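Local coordinates for protein probable intron-encoded endonuclease 1 (Wickerhamomyces canadensis, PDB 6X1J) that cleaves DNA as a LAGLIDADG homing endonuclease and takes part in the homing of an intron of the mitochondrial 21S rRNA gene, at residues Q28-L32 with D79-I83; R55-L61 with E108-D113; G116-M120 with D130-Y135. All coordinates share one frame; numbering follows the deposited sequence.

From the N terminus the chain first lays down 28-32, the link between helices 20-26 and 34-45. It then passes through 55-61, which leads into strand 60-65, before helix 68-77 brings it to 79-83 and contact 1 closes. Strands 87-92 and 98-105 follow, and 108-113 returns to 55-61 to close contact 2. Because their segments alternate, contacts 1 and 2 cross, and they touch where Y81 and L32 pack on F112. Contact 3 comes in series and closes a short loop between helix 113-119 and helix 131-134; F59 of contact 2 packs against G116. Contacts 1 and 2 tie together loops bordering the first four-stranded antiparallel sheet, and contact 3 joins the two helices that come after it.

Contact 1 of 3, residues Q28-L32 with D79-I83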
loop_
_atom_site.group_PDB
_atom_site.type_symbol
_atom_site.label_atom_id
_atom_site.label_comp_id
_atom_site.label_asym_id
_atom_site.label_seq_id
_atom_site.Cartn_x
_atom_site.Cartn_y
_atom_site.Cartn_z
ATOM N N GLN A 28 -9.858 21.298 8.437
ATOM C CA GLN A 28 -11.043 20.924 7.616
ATOM C C GLN A 28 -11.175 19.388 7.627
ATOM O O GLN A 28 -12.212 18.871 7.110
ATOM C CB GLN A 28 -10.946 21.533 6.206
ATOM C CG GLN A 28 -11.398 22.989 6.115
ATOM C CD GLN A 28 -10.795 23.798 4.987
ATOM O OE1 GLN A 28 -11.046 24.996 4.853
ATOM N NE2 GLN A 28 -9.954 23.172 4.184
ATOM N N TRP A 29 -10.178 18.685 8.191
ATOM C CA TRP A 29 -10.121 17.199 8.286
ATOM C C TRP A 29 -9.515 16.763 9.621
ATOM O O TRP A 29 -8.417 17.255 9.960
ATOM C CB TRP A 29 -9.306 16.620 7.108
ATOM C CG TRP A 29 -10.086 16.724 5.842
ATOM C CD1 TRP A 29 -11.169 15.977 5.468
ATOM C CD2 TRP A 29 -9.937 17.754 4.863
ATOM N NE1 TRP A 29 -11.671 16.444 4.284
ATOM C CE2 TRP A 29 -10.949 17.547 3.897
ATOM C CE3 TRP A 29 -9.032 18.807 4.707
ATOM C CZ2 TRP A 29 -11.076 18.358 2.772
ATOM C CZ3 TRP A 29 -9.164 19.616 3.603
ATOM C CH2 TRP A 29 -10.177 19.399 2.658
ATOM N N THR A 30 -10.129 15.761 10.244
ATOM C CA THR A 30 -9.714 15.172 11.547
ATOM C C THR A 30 -9.396 13.665 11.387
ATOM O O THR A 30 -8.315 13.284 11.787
ATOM C CB THR A 30 -10.758 15.516 12.624
ATOM O OG1 THR A 30 -12.007 14.932 12.282
ATOM C CG2 THR A 30 -11.017 16.997 12.777
ATOM N N THR A 31 -10.271 12.827 10.819
ATOM C CA THR A 31 -10.027 11.350 10.696
ATOM C C THR A 31 -10.066 10.870 9.221
ATOM O O THR A 31 -10.793 11.463 8.401
ATOM C CB THR A 31 -10.995 10.577 11.606
ATOM O OG1 THR A 31 -12.319 10.831 11.150
ATOM C CG2 THR A 31 -10.916 10.994 13.062
ATOM N N LEU A 32 -9.335 9.802 8.880
ATOM C CA LEU A 32 -9.438 9.191 7.522
ATOM C C LEU A 32 -10.856 8.653 7.378
ATOM O O LEU A 32 -11.433 8.251 8.376
ATOM C CB LEU A 32 -8.399 8.083 7.324
ATOM C CG LEU A 32 -6.946 8.561 7.395
ATOM C CD1 LEU A 32 -5.973 7.408 7.199
ATOM C CD2 LEU A 32 -6.680 9.696 6.406
ATOM N N ASP A 79 -6.726 12.739 -1.745
ATOM C CA ASP A 79 -6.658 14.055 -2.458
ATOM C C ASP A 79 -6.398 15.229 -1.478
ATOM O O ASP A 79 -5.340 15.935 -1.622
ATOM C CB ASP A 79 -7.939 14.263 -3.272
ATOM C CG ASP A 79 -7.741 15.359 -4.296
ATOM O OD1 ASP A 79 -6.643 15.369 -4.937
ATOM O OD2 ASP A 79 -8.639 16.225 -4.390
ATOM N N GLU A 80 -7.266 15.386 -0.471
ATOM C CA GLU A 80 -7.183 16.448 0.579
ATOM C C GLU A 80 -5.754 16.642 1.079
ATOM O O GLU A 80 -5.447 17.752 1.469
ATOM C CB GLU A 80 -7.819 16.057 1.917
ATOM C CG GLU A 80 -9.259 15.617 1.873
ATOM C CD GLU A 80 -9.512 14.179 1.499
ATOM O OE1 GLU A 80 -9.863 13.380 2.376
ATOM O OE2 GLU A 80 -9.417 13.890 0.322
ATOM N N TYR A 81 -5.000 15.562 1.275
ATOM C CA TYR A 81 -3.778 15.548 2.123
ATOM C C TYR A 81 -2.550 15.822 1.265
ATOM O O TYR A 81 -1.441 15.902 1.860
ATOM C CB TYR A 81 -3.632 14.224 2.904
ATOM C CG TYR A 81 -4.756 13.947 3.873
ATOM C CD1 TYR A 81 -4.740 14.490 5.148
ATOM C CD2 TYR A 81 -5.846 13.162 3.520
ATOM C CE1 TYR A 81 -5.767 14.260 6.050
ATOM C CE2 TYR A 81 -6.899 12.950 4.391
ATOM C CZ TYR A 81 -6.860 13.505 5.663
ATOM O OH TYR A 81 -7.879 13.314 6.548
ATOM N N VAL A 82 -2.748 15.904 -0.056
ATOM C CA VAL A 82 -1.681 15.987 -1.105
ATOM C C VAL A 82 -1.819 17.299 -1.898
ATOM O O VAL A 82 -2.794 17.417 -2.699
ATOM C CB VAL A 82 -1.729 14.804 -2.094
ATOM C CG1 VAL A 82 -0.531 14.866 -3.037
ATOM C CG2 VAL A 82 -1.788 13.463 -1.381
ATOM N N ILE A 83 -0.872 18.215 -1.700
ATOM C CA ILE A 83 -0.941 19.621 -2.198
ATOM C C ILE A 83 -0.479 19.629 -3.665
ATOM O O ILE A 83 -1.164 20.231 -4.485
ATOM C CB ILE A 83 -0.076 20.531 -1.290
ATOM C CG1 ILE A 83 -0.774 20.811 0.039
ATOM C CG2 ILE A 83 0.332 21.825 -1.981
ATOM C CD1 ILE A 83 0.080 21.563 1.027
#
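W29 lies across E80 and Y81, joining the loop ahead of helix 34-45 to the short 3-10 turn after helix 68-77 in this LAGLIDADG fold. The tight part is a CH-pi contact: E80 CG sits over one face of the indole, 3.6 Å from the centroid of the five-membered ring, while Q28 CB lies on the opposite face. A glutamate suits this place because its methylene groups can meet the aromatic face while the acid goes elsewhere. The bend at chi2 (83°) takes the carboxylate past the NE1 side of the indole, and Q36 hydrogen-bonds OE1. Y81 meets W29 obliquely, the planes 53° apart, with its OH 3.6 Å from W29 CB. Replacing W29 by alanine takes away the indole and would probably leave the CG methylene of E80 without its aromatic cover, with a gap between E80 and Q28 CB. The other side is looser: T30 and T31 are exposed and direct their CB atoms away from the turn, as small polar residues at a surface can. Beyond them L32, which also packs on F112, returns to the contact, its CD2 methyl reaching within 3.8 Å of Y81 CE2.

Contact 2 of 3, residues R55-L61 with E108-D113; sequences RNKHFLL and EHKAFD. With nucleotides of chain C.
H58 and F59 are joined to D113 by a pair of hydrogen bonds that use both oxygens of one carboxylate. H58 ND1 gives its proton to D113 OD2 over 2.8 Å, on the syn side and close to the imidazole plane; F59 N donates to D113 OD1 over 3.0 Å, nearly along the C-O axis. Aspartate suits this place because its short side chain, at the start of helix 113-119, presents two acceptors side by side. A water spans from D113 OD2 to K57 O. Between backbones, H109 N binds F59 O at 3.0 Å. E108 is extended beyond CG (chi2 176°), which carries OE1 to K57 N, 3.2 Å away; that donor arrives from above the carboxylate plane.

Contacts with flat rings form a second group. K110 CB lies over a face of H58, 3.9 Å from the ring centroid, and L61 CG covers a face of F112, whose CB also packs against F59 CB. F112 thus packs on L61 at the start of strand 60-65 and on F59 just before it.

The DNA is reached as well: E108 N donates to OP2 of DA7 of chain C over 3.0 Å, and K57 CD passes near OP2 of DT6 of the same chain.

With ND1 donating and NE2 accepting from K57 NZ (3.1 Å), H58 is probably neutral, its proton on ND1. E108 has two roles: its carboxylate takes the amide of K57, while its own backbone N donates to the phosphate.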
loop_
_atom_site.group_PDB
_atom_site.type_symbol
_atom_site.label_atom_id
_atom_site.label_comp_id
_atom_site.label_asym_id
_atom_site.label_seq_id
_atom_site.Cartn_x
_atom_site.Cartn_y
_atom_site.Cartn_z
ATOM N N ARG A 55 11.688 14.833 13.942
ATOM C CA ARG A 55 11.351 16.109 13.260
ATOM C C ARG A 55 9.846 16.217 12.980
ATOM O O ARG A 55 9.374 17.344 12.905
ATOM C CB ARG A 55 12.137 16.245 11.956
ATOM C CG ARG A 55 13.643 16.203 12.153
ATOM C CD ARG A 55 14.355 17.191 11.250
ATOM N NE ARG A 55 15.806 17.019 11.269
ATOM C CZ ARG A 55 16.620 17.427 12.239
ATOM N NH1 ARG A 55 16.151 18.049 13.311
ATOM N NH2 ARG A 55 17.918 17.206 12.127
ATOM N N ASN A 56 9.116 15.108 12.830
ATOM C CA ASN A 56 7.686 15.118 12.394
ATOM C C ASN A 56 6.751 15.148 13.603
ATOM O O ASN A 56 6.919 14.324 14.513
ATOM C CB ASN A 56 7.358 13.919 11.509
ATOM C CG ASN A 56 8.333 13.823 10.357
ATOM O OD1 ASN A 56 8.272 14.631 9.428
ATOM N ND2 ASN A 56 9.270 12.884 10.436
ATOM N N LYS A 57 5.761 16.020 13.565
ATOM C CA LYS A 57 4.812 16.245 14.683
ATOM C C LYS A 57 3.655 15.248 14.573
ATOM O O LYS A 57 3.154 14.810 15.616
ATOM C CB LYS A 57 4.346 17.704 14.631
ATOM C CG LYS A 57 3.130 18.089 15.469
ATOM C CD LYS A 57 2.627 19.490 15.085
ATOM C CE LYS A 57 1.755 20.167 16.126
ATOM N NZ LYS A 57 0.386 19.596 16.169
ATOM N N HIS A 58 3.232 14.937 13.350
ATOM C CA HIS A 58 2.302 13.826 13.020
ATOM C C HIS A 58 2.891 13.015 11.862
ATOM O O HIS A 58 3.903 13.485 11.266
ATOM C CB HIS A 58 0.903 14.358 12.717
ATOM C CG HIS A 58 0.346 15.155 13.847
ATOM N ND1 HIS A 58 -0.071 14.560 15.027
ATOM C CD2 HIS A 58 0.166 16.486 14.000
ATOM C CE1 HIS A 58 -0.500 15.495 15.857
ATOM N NE2 HIS A 58 -0.370 16.680 15.251
ATOM N N PHE A 59 2.320 11.825 11.599
ATOM C CA PHE A 59 2.677 10.957 10.446
ATOM C C PHE A 59 2.305 11.675 9.156
ATOM O O PHE A 59 1.363 12.478 9.146
ATOM C CB PHE A 59 1.981 9.603 10.493
ATOM C CG PHE A 59 2.623 8.658 11.468
ATOM C CD1 PHE A 59 2.318 8.715 12.816
ATOM C CD2 PHE A 59 3.569 7.751 11.039
ATOM C CE1 PHE A 59 2.919 7.838 13.701
ATOM C CE2 PHE A 59 4.169 6.871 11.922
ATOM C CZ PHE A 59 3.842 6.916 13.255
ATOM N N LEU A 60 3.094 11.395 8.124
ATOM C CA LEU A 60 2.745 11.650 6.708
ATOM C C LEU A 60 3.026 10.368 5.934
ATOM O O LEU A 60 3.608 9.403 6.526
ATOM C CB LEU A 60 3.583 12.818 6.160
ATOM C CG LEU A 60 5.076 12.551 5.923
ATOM C CD1 LEU A 60 5.536 13.131 4.594
ATOM C CD2 LEU A 60 5.916 13.119 7.041
ATOM N N LEU A 61 2.660 10.389 4.658
ATOM C CA LEU A 61 2.905 9.337 3.651
ATOM C C LEU A 61 3.837 9.879 2.573
ATOM O O LEU A 61 3.539 10.974 2.012
ATOM C CB LEU A 61 1.562 8.918 3.046
ATOM C CG LEU A 61 0.450 8.633 4.044
ATOM C CD1 LEU A 61 -0.856 8.279 3.334
ATOM C CD2 LEU A 61 0.855 7.521 5.010
ATOM N N GLU A 108 2.186 16.235 6.823
ATOM C CA GLU A 108 1.923 15.719 8.201
ATOM C C GLU A 108 0.470 16.012 8.578
ATOM O O GLU A 108 -0.027 17.089 8.252
ATOM C CB GLU A 108 2.863 16.365 9.210
ATOM C CG GLU A 108 4.317 16.090 8.897
ATOM C CD GLU A 108 5.274 16.812 9.824
ATOM O OE1 GLU A 108 4.779 17.362 10.852
ATOM O OE2 GLU A 108 6.499 16.823 9.514
ATOM N N HIS A 109 -0.188 15.081 9.235
ATOM C CA HIS A 109 -1.575 15.251 9.731
ATOM C C HIS A 109 -1.882 14.120 10.706
ATOM O O HIS A 109 -1.615 12.949 10.366
ATOM C CB HIS A 109 -2.597 15.304 8.606
ATOM C CG HIS A 109 -3.913 15.876 9.022
ATOM N ND1 HIS A 109 -4.769 15.209 9.867
ATOM C CD2 HIS A 109 -4.553 17.016 8.670
ATOM C CE1 HIS A 109 -5.885 15.905 10.007
ATOM N NE2 HIS A 109 -5.783 17.018 9.281
ATOM N N LYS A 110 -2.476 14.516 11.831
ATOM C CA LYS A 110 -2.947 13.692 12.972
ATOM C C LYS A 110 -3.802 12.516 12.479
ATOM O O LYS A 110 -3.772 11.491 13.112
ATOM C CB LYS A 110 -3.742 14.629 13.899
ATOM C CG LYS A 110 -4.282 14.019 15.186
ATOM C CD LYS A 110 -5.110 15.004 16.009
ATOM C CE LYS A 110 -4.820 14.933 17.495
ATOM N NZ LYS A 110 -3.454 15.422 17.811
ATOM N N ALA A 111 -4.570 12.677 11.401
ATOM C CA ALA A 111 -5.441 11.619 10.837
ATOM C C ALA A 111 -4.623 10.347 10.514
ATOM O O ALA A 111 -5.208 9.276 10.649
ATOM C CB ALA A 111 -6.194 12.145 9.636
ATOM N N PHE A 112 -3.314 10.450 10.246
ATOM C CA PHE A 112 -2.421 9.325 9.869
ATOM C C PHE A 112 -1.803 8.657 11.116
ATOM O O PHE A 112 -1.194 7.571 10.964
ATOM C CB PHE A 112 -1.335 9.785 8.877
ATOM C CG PHE A 112 -1.856 10.299 7.547
ATOM C CD1 PHE A 112 -2.607 9.493 6.703
ATOM C CD2 PHE A 112 -1.597 11.603 7.128
ATOM C CE1 PHE A 112 -3.108 9.983 5.498
ATOM C CE2 PHE A 112 -2.107 12.087 5.929
ATOM C CZ PHE A 112 -2.883 11.286 5.131
ATOM N N ASP A 113 -1.981 9.226 12.315
ATOM C CA ASP A 113 -1.271 8.786 13.549
ATOM C C ASP A 113 -1.728 7.400 14.016
ATOM O O ASP A 113 -0.854 6.608 14.431
ATOM C CB ASP A 113 -1.481 9.790 14.683
ATOM C CG ASP A 113 -0.523 10.975 14.668
ATOM O OD1 ASP A 113 0.403 11.001 13.816
ATOM O OD2 ASP A 113 -0.711 11.854 15.517
ATOM P P DA C 7 3.801 20.084 6.289
ATOM O OP1 DA C 7 2.626 20.836 6.798
ATOM O OP2 DA C 7 3.988 18.634 6.696
ATOM O "O5'" DA C 7 3.833 20.225 4.702
ATOM C "C5'" DA C 7 3.300 21.382 4.027
ATOM C "C4'" DA C 7 4.121 21.647 2.788
ATOM O "O4'" DA C 7 5.491 21.893 3.182
ATOM C "C3'" DA C 7 4.170 20.499 1.774
ATOM O "O3'" DA C 7 3.848 21.018 0.463
ATOM C "C2'" DA C 7 5.537 19.873 2.023
ATOM C "C1'" DA C 7 6.392 21.031 2.512
ATOM N N9 DA C 7 7.416 20.649 3.483
ATOM C C8 DA C 7 7.202 19.865 4.590
ATOM N N7 DA C 7 8.278 19.667 5.312
ATOM C C5 DA C 7 9.266 20.374 4.641
ATOM C C6 DA C 7 10.627 20.580 4.916
ATOM N N6 DA C 7 11.248 20.056 5.971
ATOM N N1 DA C 7 11.341 21.335 4.052
ATOM C C2 DA C 7 10.708 21.865 2.998
ATOM N N3 DA C 7 9.424 21.759 2.644
ATOM C C4 DA C 7 8.748 20.996 3.521
ATOM P P DT C 6 4.326 22.351 12.155
ATOM O OP1 DT C 6 2.948 22.830 11.863
ATOM O OP2 DT C 6 4.588 21.165 13.029
ATOM O "O5'" DT C 6 4.975 22.104 10.728
ATOM C "C5'" DT C 6 4.654 22.953 9.605
ATOM C "C4'" DT C 6 5.489 22.521 8.422
ATOM O "O4'" DT C 6 6.894 22.836 8.612
ATOM C "C3'" DT C 6 5.443 21.026 8.079
ATOM O "O3'" DT C 6 5.155 20.843 6.698
ATOM C "C2'" DT C 6 6.831 20.519 8.420
ATOM C "C1'" DT C 6 7.644 21.750 8.098
ATOM N N1 DT C 6 9.027 21.850 8.603
ATOM C C2 DT C 6 9.893 22.584 7.829
ATOM O O2 DT C 6 9.551 23.140 6.797
ATOM N N3 DT C 6 11.177 22.649 8.307
ATOM C C4 DT C 6 11.679 22.038 9.437
ATOM O O4 DT C 6 12.866 22.174 9.728
ATOM C C5 DT C 6 10.713 21.277 10.203
ATOM C C7 DT C 6 11.158 20.582 11.451
ATOM C C6 DT C 6 9.451 21.226 9.754
HETATM O O HOH W 1 2.124 12.062 16.387
#

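Contact 3 of 3, residues G116-M120 with D130-Y135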
loop_
_atom_site.group_PDB
_atom_site.type_symbol
_atom_site.label_atom_id
_atom_site.label_comp_id
_atom_site.label_asym_id
_atom_site.label_seq_id
_atom_site.Cartn_x
_atom_site.Cartn_y
_atom_site.Cartn_z
ATOM N N GLY A 116 -0.265 4.986 11.767
ATOM C CA GLY A 116 1.188 5.106 11.957
ATOM C C GLY A 116 1.666 4.384 13.221
ATOM O O GLY A 116 2.689 3.666 13.124
ATOM N N TYR A 117 0.989 4.581 14.379
ATOM C CA TYR A 117 1.411 3.972 15.673
ATOM C C TYR A 117 1.077 2.483 15.647
ATOM O O TYR A 117 1.834 1.705 16.226
ATOM C CB TYR A 117 0.843 4.722 16.886
ATOM C CG TYR A 117 1.574 6.012 17.192
ATOM C CD1 TYR A 117 2.929 6.020 17.519
ATOM C CD2 TYR A 117 0.919 7.238 17.140
ATOM C CE1 TYR A 117 3.609 7.202 17.786
ATOM C CE2 TYR A 117 1.582 8.428 17.413
ATOM C CZ TYR A 117 2.933 8.412 17.721
ATOM O OH TYR A 117 3.563 9.593 18.015
ATOM N N TYR A 118 0.040 2.091 14.903
ATOM C CA TYR A 118 -0.424 0.692 14.828
ATOM C C TYR A 118 0.607 -0.173 14.094
ATOM O O TYR A 118 0.840 -1.340 14.543
ATOM C CB TYR A 118 -1.813 0.654 14.196
ATOM C CG TYR A 118 -2.446 -0.699 14.286
ATOM C CD1 TYR A 118 -3.069 -1.116 15.447
ATOM C CD2 TYR A 118 -2.372 -1.582 13.232
ATOM C CE1 TYR A 118 -3.609 -2.387 15.557
ATOM C CE2 TYR A 118 -2.915 -2.854 13.316
ATOM C CZ TYR A 118 -3.528 -3.260 14.487
ATOM O OH TYR A 118 -4.063 -4.506 14.567
ATOM N N PHE A 119 1.235 0.374 13.046
ATOM C CA PHE A 119 2.162 -0.353 12.135
ATOM C C PHE A 119 3.629 -0.146 12.500
ATOM O O PHE A 119 4.439 -1.067 12.266
ATOM C CB PHE A 119 1.979 0.090 10.680
ATOM C CG PHE A 119 0.906 -0.704 10.002
ATOM C CD1 PHE A 119 1.176 -1.988 9.563
ATOM C CD2 PHE A 119 -0.381 -0.208 9.881
ATOM C CE1 PHE A 119 0.168 -2.749 9.000
ATOM C CE2 PHE A 119 -1.379 -0.976 9.307
ATOM C CZ PHE A 119 -1.098 -2.236 8.855
ATOM N N MET A 120 3.993 1.041 12.960
ATOM C CA MET A 120 5.441 1.345 13.123
ATOM C C MET A 120 5.842 1.254 14.601
ATOM O O MET A 120 5.173 1.862 15.444
ATOM C CB MET A 120 5.783 2.734 12.583
ATOM C CG MET A 120 5.383 2.936 11.145
ATOM S SD MET A 120 6.355 1.883 9.992
ATOM C CE MET A 120 4.933 1.203 9.160
ATOM N N ASP A 130 -3.853 -8.456 15.936
ATOM C CA ASP A 130 -5.298 -8.385 15.577
ATOM C C ASP A 130 -5.493 -7.658 14.237
ATOM O O ASP A 130 -6.669 -7.262 13.908
ATOM C CB ASP A 130 -6.134 -7.766 16.692
ATOM C CG ASP A 130 -5.949 -6.276 16.882
ATOM O OD1 ASP A 130 -4.771 -5.809 16.819
ATOM O OD2 ASP A 130 -6.977 -5.605 17.125
ATOM N N LEU A 131 -4.397 -7.370 13.549
ATOM C CA LEU A 131 -4.468 -6.644 12.246
ATOM C C LEU A 131 -5.522 -7.281 11.323
ATOM O O LEU A 131 -6.412 -6.552 10.818
ATOM C CB LEU A 131 -3.103 -6.683 11.577
ATOM C CG LEU A 131 -3.091 -6.285 10.097
ATOM C CD1 LEU A 131 -3.603 -4.858 9.915
ATOM C CD2 LEU A 131 -1.668 -6.410 9.578
ATOM N N VAL A 132 -5.416 -8.587 11.068
ATOM C CA VAL A 132 -6.291 -9.226 10.059
ATOM C C VAL A 132 -7.740 -9.159 10.562
ATOM O O VAL A 132 -8.616 -8.632 9.826
ATOM C CB VAL A 132 -5.856 -10.670 9.739
ATOM C CG1 VAL A 132 -6.909 -11.416 8.939
ATOM C CG2 VAL A 132 -4.522 -10.710 9.010
ATOM N N LEU A 133 -7.972 -9.592 11.808
ATOM C CA LEU A 133 -9.344 -9.730 12.345
ATOM C C LEU A 133 -9.988 -8.346 12.293
ATOM O O LEU A 133 -11.079 -8.225 11.738
ATOM C CB LEU A 133 -9.368 -10.315 13.770
ATOM C CG LEU A 133 -10.786 -10.471 14.362
ATOM C CD1 LEU A 133 -11.553 -11.593 13.677
ATOM C CD2 LEU A 133 -10.802 -10.681 15.889
ATOM N N ASN A 134 -9.339 -7.327 12.824
ATOM C CA ASN A 134 -10.079 -6.073 13.123
ATOM C C ASN A 134 -9.941 -5.036 11.995
ATOM O O ASN A 134 -10.695 -4.083 12.060
ATOM C CB ASN A 134 -9.697 -5.520 14.506
ATOM C CG ASN A 134 -10.058 -6.458 15.640
ATOM O OD1 ASN A 134 -11.065 -7.157 15.560
ATOM N ND2 ASN A 134 -9.239 -6.494 16.683
ATOM N N TYR A 135 -9.030 -5.169 11.009
ATOM C CA TYR A 135 -8.699 -4.024 10.100
ATOM C C TYR A 135 -8.687 -4.399 8.616
ATOM O O TYR A 135 -9.164 -3.552 7.858
ATOM C CB TYR A 135 -7.353 -3.368 10.447
ATOM C CG TYR A 135 -7.349 -2.769 11.831
ATOM C CD1 TYR A 135 -7.829 -1.487 12.071
ATOM C CD2 TYR A 135 -6.910 -3.516 12.918
ATOM C CE1 TYR A 135 -7.851 -0.957 13.356
ATOM C CE2 TYR A 135 -6.933 -3.006 14.207
ATOM C CZ TYR A 135 -7.397 -1.721 14.428
ATOM O OH TYR A 135 -7.386 -1.238 15.705
#
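Y118 and L131 bring the end of helix 113-119 and the short helix 131-134 to their nearest backbone approach, 8.8 Å between CA atoms, a gap that large side chains must fill. Y118 does most of this. Its ring extends across the gap because chi1 (-171°) sets CG opposite the backbone N, and OH donates to D130 OD1 over 2.7 Å. The carboxylate oxygen lies at the edge of the tyrosine ring, near its plane, yet the hydroxyl meets it from well above the carboxylate plane. Tyrosine suits the place because it pairs a long apolar ring with a donor at its tip. D130 stands at the N-cap position of helix 131-134, but its side chain makes no capping bond; OD1 takes the hydroxyl of Y118, while OD2 faces N134 within the same segment. L131 N is also 3.1 Å from Y118 OH, at too poor an angle for a hydrogen bond.

Around this bond the packing is apolar. Y135 lies obliquely against Y118, planes 50° apart, and its CE2 comes within 3.4 Å of Y118 CZ. L131 fits its branched end between two rings: CD1 lies 4.0 Å from Y118 CE2, at that ring's edge, and 3.8 Å from F119 CZ.

The contact joins the end of the first half of the fold to the connection into helix 138-148, which with helix 34-45 probably forms the family's LAGLIDADG helix pair. F119 packs on I44 and Y135 on I41 of helix 34-45, and L131 reaches L178 of helix 172-186 in the second half.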